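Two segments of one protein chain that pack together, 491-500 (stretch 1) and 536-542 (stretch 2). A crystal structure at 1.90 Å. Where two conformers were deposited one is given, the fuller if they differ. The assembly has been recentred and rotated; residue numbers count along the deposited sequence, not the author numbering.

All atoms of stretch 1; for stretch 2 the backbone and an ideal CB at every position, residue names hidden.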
ATOM      1  N   GLY B 491     -23.921   0.830   2.530  1.00  6.02           N
ATOM      2  CA  GLY B 491     -24.529  -0.427   2.157  1.00  9.27           C
ATOM      3  C   GLY B 491     -25.285  -1.209   3.226  1.00 13.13           C
ATOM      4  O   GLY B 491     -25.611  -2.367   3.008  1.00 10.71           O
ATOM      5  N   LEU B 492     -25.540  -0.597   4.385  1.00  8.66           N
ATOM      6  CA  LEU B 492     -26.287  -1.274   5.434  1.00  7.42           C
ATOM      7  C   LEU B 492     -27.742  -1.319   5.025  1.00 11.76           C
ATOM      8  O   LEU B 492     -28.315  -0.288   4.610  1.00 15.58           O
ATOM      9  CB  LEU B 492     -26.181  -0.511   6.760  1.00  7.47           C
ATOM     10  CG  LEU B 492     -24.803  -0.474   7.414  1.00 11.13           C
ATOM     11  CD1 LEU B 492     -24.832   0.432   8.660  1.00 11.36           C
ATOM     12  CD2 LEU B 492     -24.341  -1.906   7.745  1.00 10.77           C
ATOM     13  N   PRO B 493     -28.361  -2.501   5.127  1.00 10.71           N
ATOM     14  CA  PRO B 493     -29.777  -2.557   4.787  1.00  9.73           C
ATOM     15  C   PRO B 493     -30.651  -2.144   5.977  1.00 10.52           C
ATOM     16  O   PRO B 493     -30.193  -2.119   7.129  1.00 10.51           O
ATOM     17  CB  PRO B 493     -29.989  -4.030   4.433  1.00 13.54           C
ATOM     18  CG  PRO B 493     -29.030  -4.749   5.277  1.00 11.89           C
ATOM     19  CD  PRO B 493     -27.811  -3.831   5.437  1.00 10.27           C
ATOM     20  N   SER B 494     -31.906  -1.803   5.703  0.52  9.04           N
ATOM     21  CA  SER B 494     -32.797  -1.385   6.781  0.52 10.14           C
ATOM     22  C   SER B 494     -33.098  -2.544   7.744  0.52 11.45           C
ATOM     23  O   SER B 494     -33.124  -3.719   7.356  0.52 10.37           O
ATOM     24  CB  SER B 494     -34.093  -0.776   6.221  0.52 12.33           C
ATOM     25  OG  SER B 494     -34.876  -1.753   5.562  0.52 14.16           O
ATOM     26  N   GLY B 495     -33.294  -2.208   9.010  1.00 10.14           N
ATOM     27  CA  GLY B 495     -33.667  -3.205  10.004  1.00 10.65           C
ATOM     28  C   GLY B 495     -32.523  -3.761  10.827  1.00 10.70           C
ATOM     29  O   GLY B 495     -32.765  -4.432  11.835  1.00 11.37           O
ATOM     30  N   ILE B 496     -31.282  -3.484  10.435  1.00  6.67           N
ATOM     31  CA  ILE B 496     -30.141  -4.012  11.211  1.00  7.61           C
ATOM     32  C   ILE B 496     -29.996  -3.361  12.599  1.00  9.36           C
ATOM     33  O   ILE B 496     -30.561  -2.307  12.870  1.00 12.55           O
ATOM     34  CB  ILE B 496     -28.799  -4.003  10.386  1.00 12.82           C
ATOM     35  CG1 ILE B 496     -28.248  -2.590  10.104  1.00 12.86           C
ATOM     36  CG2 ILE B 496     -29.011  -4.765   9.053  1.00 13.36           C
ATOM     37  CD1 ILE B 496     -27.515  -1.852  11.268  1.00  7.69           C
ATOM     38  N   THR B 497     -29.257  -4.023  13.474  1.00  8.93           N
ATOM     39  CA  THR B 497     -28.910  -3.486  14.783  1.00 11.00           C
ATOM     40  C   THR B 497     -27.461  -3.000  14.717  1.00 10.65           C
ATOM     41  O   THR B 497     -26.579  -3.740  14.310  1.00 11.08           O
ATOM     42  CB  THR B 497     -29.038  -4.584  15.845  1.00 11.53           C
ATOM     43  OG1 THR B 497     -30.424  -4.984  15.930  1.00 12.90           O
ATOM     44  CG2 THR B 497     -28.532  -4.096  17.206  1.00 11.91           C
ATOM     45  N   LEU B 498     -27.204  -1.771  15.130  1.00  8.92           N
ATOM     46  CA  LEU B 498     -25.849  -1.239  15.031  1.00  8.03           C
ATOM     47  C   LEU B 498     -24.887  -1.951  15.972  1.00  9.24           C
ATOM     48  O   LEU B 498     -23.778  -2.322  15.584  1.00  9.10           O
ATOM     49  CB  LEU B 498     -25.847   0.275  15.326  1.00  8.80           C
ATOM     50  CG  LEU B 498     -26.528   1.117  14.261  1.00  9.12           C
ATOM     51  CD1 LEU B 498     -26.902   2.465  14.835  1.00 13.07           C
ATOM     52  CD2 LEU B 498     -25.573   1.247  13.072  1.00  6.04           C
ATOM     53  N   ALA B 499     -25.286  -2.119  17.221  1.00  8.53           N
ATOM     54  CA  ALA B 499     -24.404  -2.761  18.162  1.00  8.49           C
ATOM     55  C   ALA B 499     -25.167  -3.391  19.311  1.00 13.71           C
ATOM     56  O   ALA B 499     -25.809  -2.697  20.090  1.00 16.72           O
ATOM     57  CB  ALA B 499     -23.373  -1.742  18.691  1.00  9.66           C
ATOM     58  N   SER B 500     -25.138  -4.714  19.390  0.55 10.13           N
ATOM     59  CA  SER B 500     -25.554  -5.374  20.609  0.55 13.50           C
ATOM     60  C   SER B 500     -24.377  -5.246  21.552  0.55 14.33           C
ATOM     61  O   SER B 500     -23.254  -5.610  21.206  0.55 11.90           O
ATOM     62  CB  SER B 500     -25.893  -6.846  20.355  0.55 13.07           C
ATOM     63  OG  SER B 500     -27.114  -6.937  19.652  0.55 13.46           O
ATOM     64  N   UNK B 536     -36.679   3.790  13.243  1.00  7.23           N
ATOM     65  CA  UNK B 536     -35.352   4.061  12.691  1.00 11.29           C
ATOM     66  C   UNK B 536     -34.910   2.952  11.735  1.00 12.40           C
ATOM     67  O   UNK B 536     -35.168   1.757  11.981  1.00 10.77           O
ATOM     68  CB  UNK B 536     -34.331   4.217  13.820  1.00 11.29           C
ATOM     69  N   UNK B 537     -34.204   3.351  10.676  1.00 10.41           N
ATOM     70  CA  UNK B 537     -33.648   2.399   9.728  1.00 10.26           C
ATOM     71  C   UNK B 537     -32.729   1.405  10.431  1.00 12.17           C
ATOM     72  O   UNK B 537     -32.692   0.239  10.058  1.00 11.88           O
ATOM     73  CB  UNK B 537     -32.889   3.132   8.620  1.00 10.26           C
ATOM     74  N   UNK B 538     -31.964   1.888  11.420  1.00 10.69           N
ATOM     75  CA  UNK B 538     -31.108   1.036  12.244  1.00 10.57           C
ATOM     76  C   UNK B 538     -31.543   1.109  13.710  1.00  9.67           C
ATOM     77  O   UNK B 538     -31.972   2.153  14.187  1.00  8.24           O
ATOM     78  CB  UNK B 538     -29.641   1.448  12.101  1.00 10.57           C
ATOM     79  N   UNK B 539     -31.381   0.009  14.434  1.00  9.37           N
ATOM     80  CA  UNK B 539     -31.650   0.009  15.858  1.00  9.74           C
ATOM     81  C   UNK B 539     -30.380   0.407  16.634  1.00 12.22           C
ATOM     82  O   UNK B 539     -29.321  -0.198  16.460  1.00 10.52           O
ATOM     83  CB  UNK B 539     -32.153  -1.365  16.304  1.00  9.74           C
ATOM     84  N   UNK B 540     -30.499   1.418  17.493  1.00 10.76           N
ATOM     85  CA  UNK B 540     -29.382   1.906  18.305  1.00  9.78           C
ATOM     86  C   UNK B 540     -29.175   1.050  19.569  1.00 10.67           C
ATOM     87  O   UNK B 540     -30.081   0.326  19.982  1.00  9.00           O
ATOM     88  CB  UNK B 540     -29.623   3.365  18.697  1.00  9.78           C
ATOM     89  N   UNK B 541     -27.970   1.117  20.180  1.00 10.80           N
ATOM     90  CA  UNK B 541     -27.757   0.352  21.421  1.00 11.26           C
ATOM     91  C   UNK B 541     -28.572   0.868  22.596  1.00 14.31           C
ATOM     92  O   UNK B 541     -28.794   0.120  23.539  1.00 16.01           O
ATOM     93  CB  UNK B 541     -26.274   0.374  21.796  1.00 11.26           C
ATOM     94  N   UNK B 542     -29.009   2.125  22.544  1.00 12.80           N
ATOM     95  CA  UNK B 542     -29.839   2.718  23.597  1.00  9.92           C
ATOM     96  C   UNK B 542     -30.564   3.893  22.944  1.00  8.57           C
ATOM     97  O   UNK B 542     -30.298   4.184  21.785  1.00  7.89           O
ATOM     98  CB  UNK B 542     -29.012   3.159  24.807  1.00  9.92           C
TER

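Position 536 has little to read: its ideal CB has nothing of stretch 1 within 5.5 Å, so the contact leaves the choice free. The deposited residue is F536, whose ring stays out of reach.

At 537 the backbone already does work, its carbonyl O accepting a hydrogen bond from G495 N (2.7 Å) in the type II turn P493 to I496. The ideal CB points sideways, 4.7 Å from S494 CB, and farther along lies the carbonyl O of L492. A short side chain would fit but leave that acceptor unused; a long donor, lysine or arginine, would suit better. The residue is R537. Its chain runs out with chi1 to chi3 all t, passing S494 CB at 3.7 Å from its CG, and NH2 donates to L492 O (2.9 Å).

Position 538 has extended angles (-118/147) and a sideways CB 3.8 Å from L498 CG, with L492, I496 and L498 supplying an apolar surround. A large hydrophobic or aromatic side chain is called for, and a polar tip could be tolerated near L492 O. Y538 answers with the largest covered area of the stretch. L492 CD1 sits over its ring face, 4.3 Å from the centroid, a CH-pi contact; I496 CG1 approaches CD1 of Y538 at 3.7 Å. The phenol oxygen accepts from its neighbour, R537 NE to Y538 OH at 3.0 Å, so the arginine NE ties the two side chains together there.

At 539 the backbone pairs twice, its N donating to I496 O (2.9 Å) and its O accepting from L498 N (3.0 Å), a single beta bridge with T497. Such a bridge suits a beta-branched residue, valine, isoleucine or threonine, and leucine could also sit beside T497 OG1, 4.0 Å from the ideal CB. I539 is found, and its CD1 reaches T497 OG1 at 3.7 Å.

The CB of 540 points away, 4.8 Å from L498 CD1, so many side chains would pass. Y540 still brushes the leucine, its CD1 3.6 Å from L498 CD1.

Position 541 has phi -68, compatible with proline, and no cross-stretch hydrogen bond needs its N. Its ideal CB lies 3.5 Å from A499 O, which leaves little room, and A499 CB offers a small apolar surface, so a compact apolar group would suit. P541 lays its CG 4.0 Å from A499 CB.

At 542 almost any residue would do: K542 makes no contact here.

Stretch 2 536-542: FRYIYPK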
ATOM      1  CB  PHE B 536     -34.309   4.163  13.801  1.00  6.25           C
ATOM      2  CG  PHE B 536     -34.627   5.188  14.875  1.00  8.50           C
ATOM      3  CD1 PHE B 536     -35.229   6.406  14.560  1.00  8.41           C
ATOM      4  CD2 PHE B 536     -34.324   4.918  16.207  1.00  8.15           C
ATOM      5  CE1 PHE B 536     -35.500   7.346  15.566  1.00  9.60           C
ATOM      6  CE2 PHE B 536     -34.602   5.840  17.203  1.00  6.41           C
ATOM      7  CZ  PHE B 536     -35.194   7.056  16.885  1.00  6.46           C
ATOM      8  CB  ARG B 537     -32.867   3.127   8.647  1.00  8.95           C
ATOM      9  CG  ARG B 537     -32.311   2.207   7.533  1.00 11.75           C
ATOM     10  CD  ARG B 537     -31.402   3.028   6.562  1.00 10.35           C
ATOM     11  NE  ARG B 537     -30.762   2.148   5.575  1.00 12.66           N
ATOM     12  CZ  ARG B 537     -31.355   1.763   4.450  1.00 12.30           C
ATOM     13  NH1 ARG B 537     -32.581   2.199   4.159  1.00  7.20           N
ATOM     14  NH2 ARG B 537     -30.725   0.954   3.616  1.00 11.14           N
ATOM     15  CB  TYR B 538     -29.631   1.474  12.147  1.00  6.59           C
ATOM     16  CG  TYR B 538     -29.182   1.709  10.719  1.00  9.82           C
ATOM     17  CD1 TYR B 538     -29.548   0.825   9.704  1.00 14.51           C
ATOM     18  CD2 TYR B 538     -28.425   2.818  10.377  1.00 13.43           C
ATOM     19  CE1 TYR B 538     -29.169   1.049   8.381  1.00 16.17           C
ATOM     20  CE2 TYR B 538     -28.028   3.052   9.041  1.00 13.07           C
ATOM     21  CZ  TYR B 538     -28.413   2.163   8.063  1.00 15.30           C
ATOM     22  OH  TYR B 538     -28.044   2.374   6.758  1.00 16.98           O
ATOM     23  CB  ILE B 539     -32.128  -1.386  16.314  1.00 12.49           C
ATOM     24  CG1 ILE B 539     -33.421  -1.764  15.579  1.00 13.38           C
ATOM     25  CG2 ILE B 539     -32.313  -1.415  17.832  1.00 11.93           C
ATOM     26  CD1 ILE B 539     -33.689  -3.241  15.552  1.00 17.12           C
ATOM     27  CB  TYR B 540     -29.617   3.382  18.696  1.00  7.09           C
ATOM     28  CG  TYR B 540     -29.547   4.338  17.526  1.00  6.48           C
ATOM     29  CD1 TYR B 540     -28.318   4.857  17.102  1.00  5.78           C
ATOM     30  CD2 TYR B 540     -30.713   4.721  16.839  1.00  7.02           C
ATOM     31  CE1 TYR B 540     -28.239   5.723  16.024  1.00  7.76           C
ATOM     32  CE2 TYR B 540     -30.653   5.586  15.739  1.00  8.97           C
ATOM     33  CZ  TYR B 540     -29.402   6.105  15.350  1.00  9.54           C
ATOM     34  OH  TYR B 540     -29.322   6.970  14.275  1.00  7.01           O
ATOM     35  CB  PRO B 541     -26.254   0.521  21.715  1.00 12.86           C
ATOM     36  CG  PRO B 541     -25.642   1.090  20.454  1.00 15.29           C
ATOM     37  CD  PRO B 541     -26.754   1.808  19.720  1.00 11.84           C
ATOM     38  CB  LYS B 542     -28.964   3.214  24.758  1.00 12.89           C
ATOM     39  CG  LYS B 542     -27.883   4.227  24.330  1.00 15.09           C
ATOM     40  CD  LYS B 542     -26.866   4.436  25.462  1.00 17.26           C
ATOM     41  CE  LYS B 542     -25.930   5.586  25.148  1.00 17.69           C
ATOM     42  NZ  LYS B 542     -25.038   5.882  26.322  1.00 15.95           N
TER
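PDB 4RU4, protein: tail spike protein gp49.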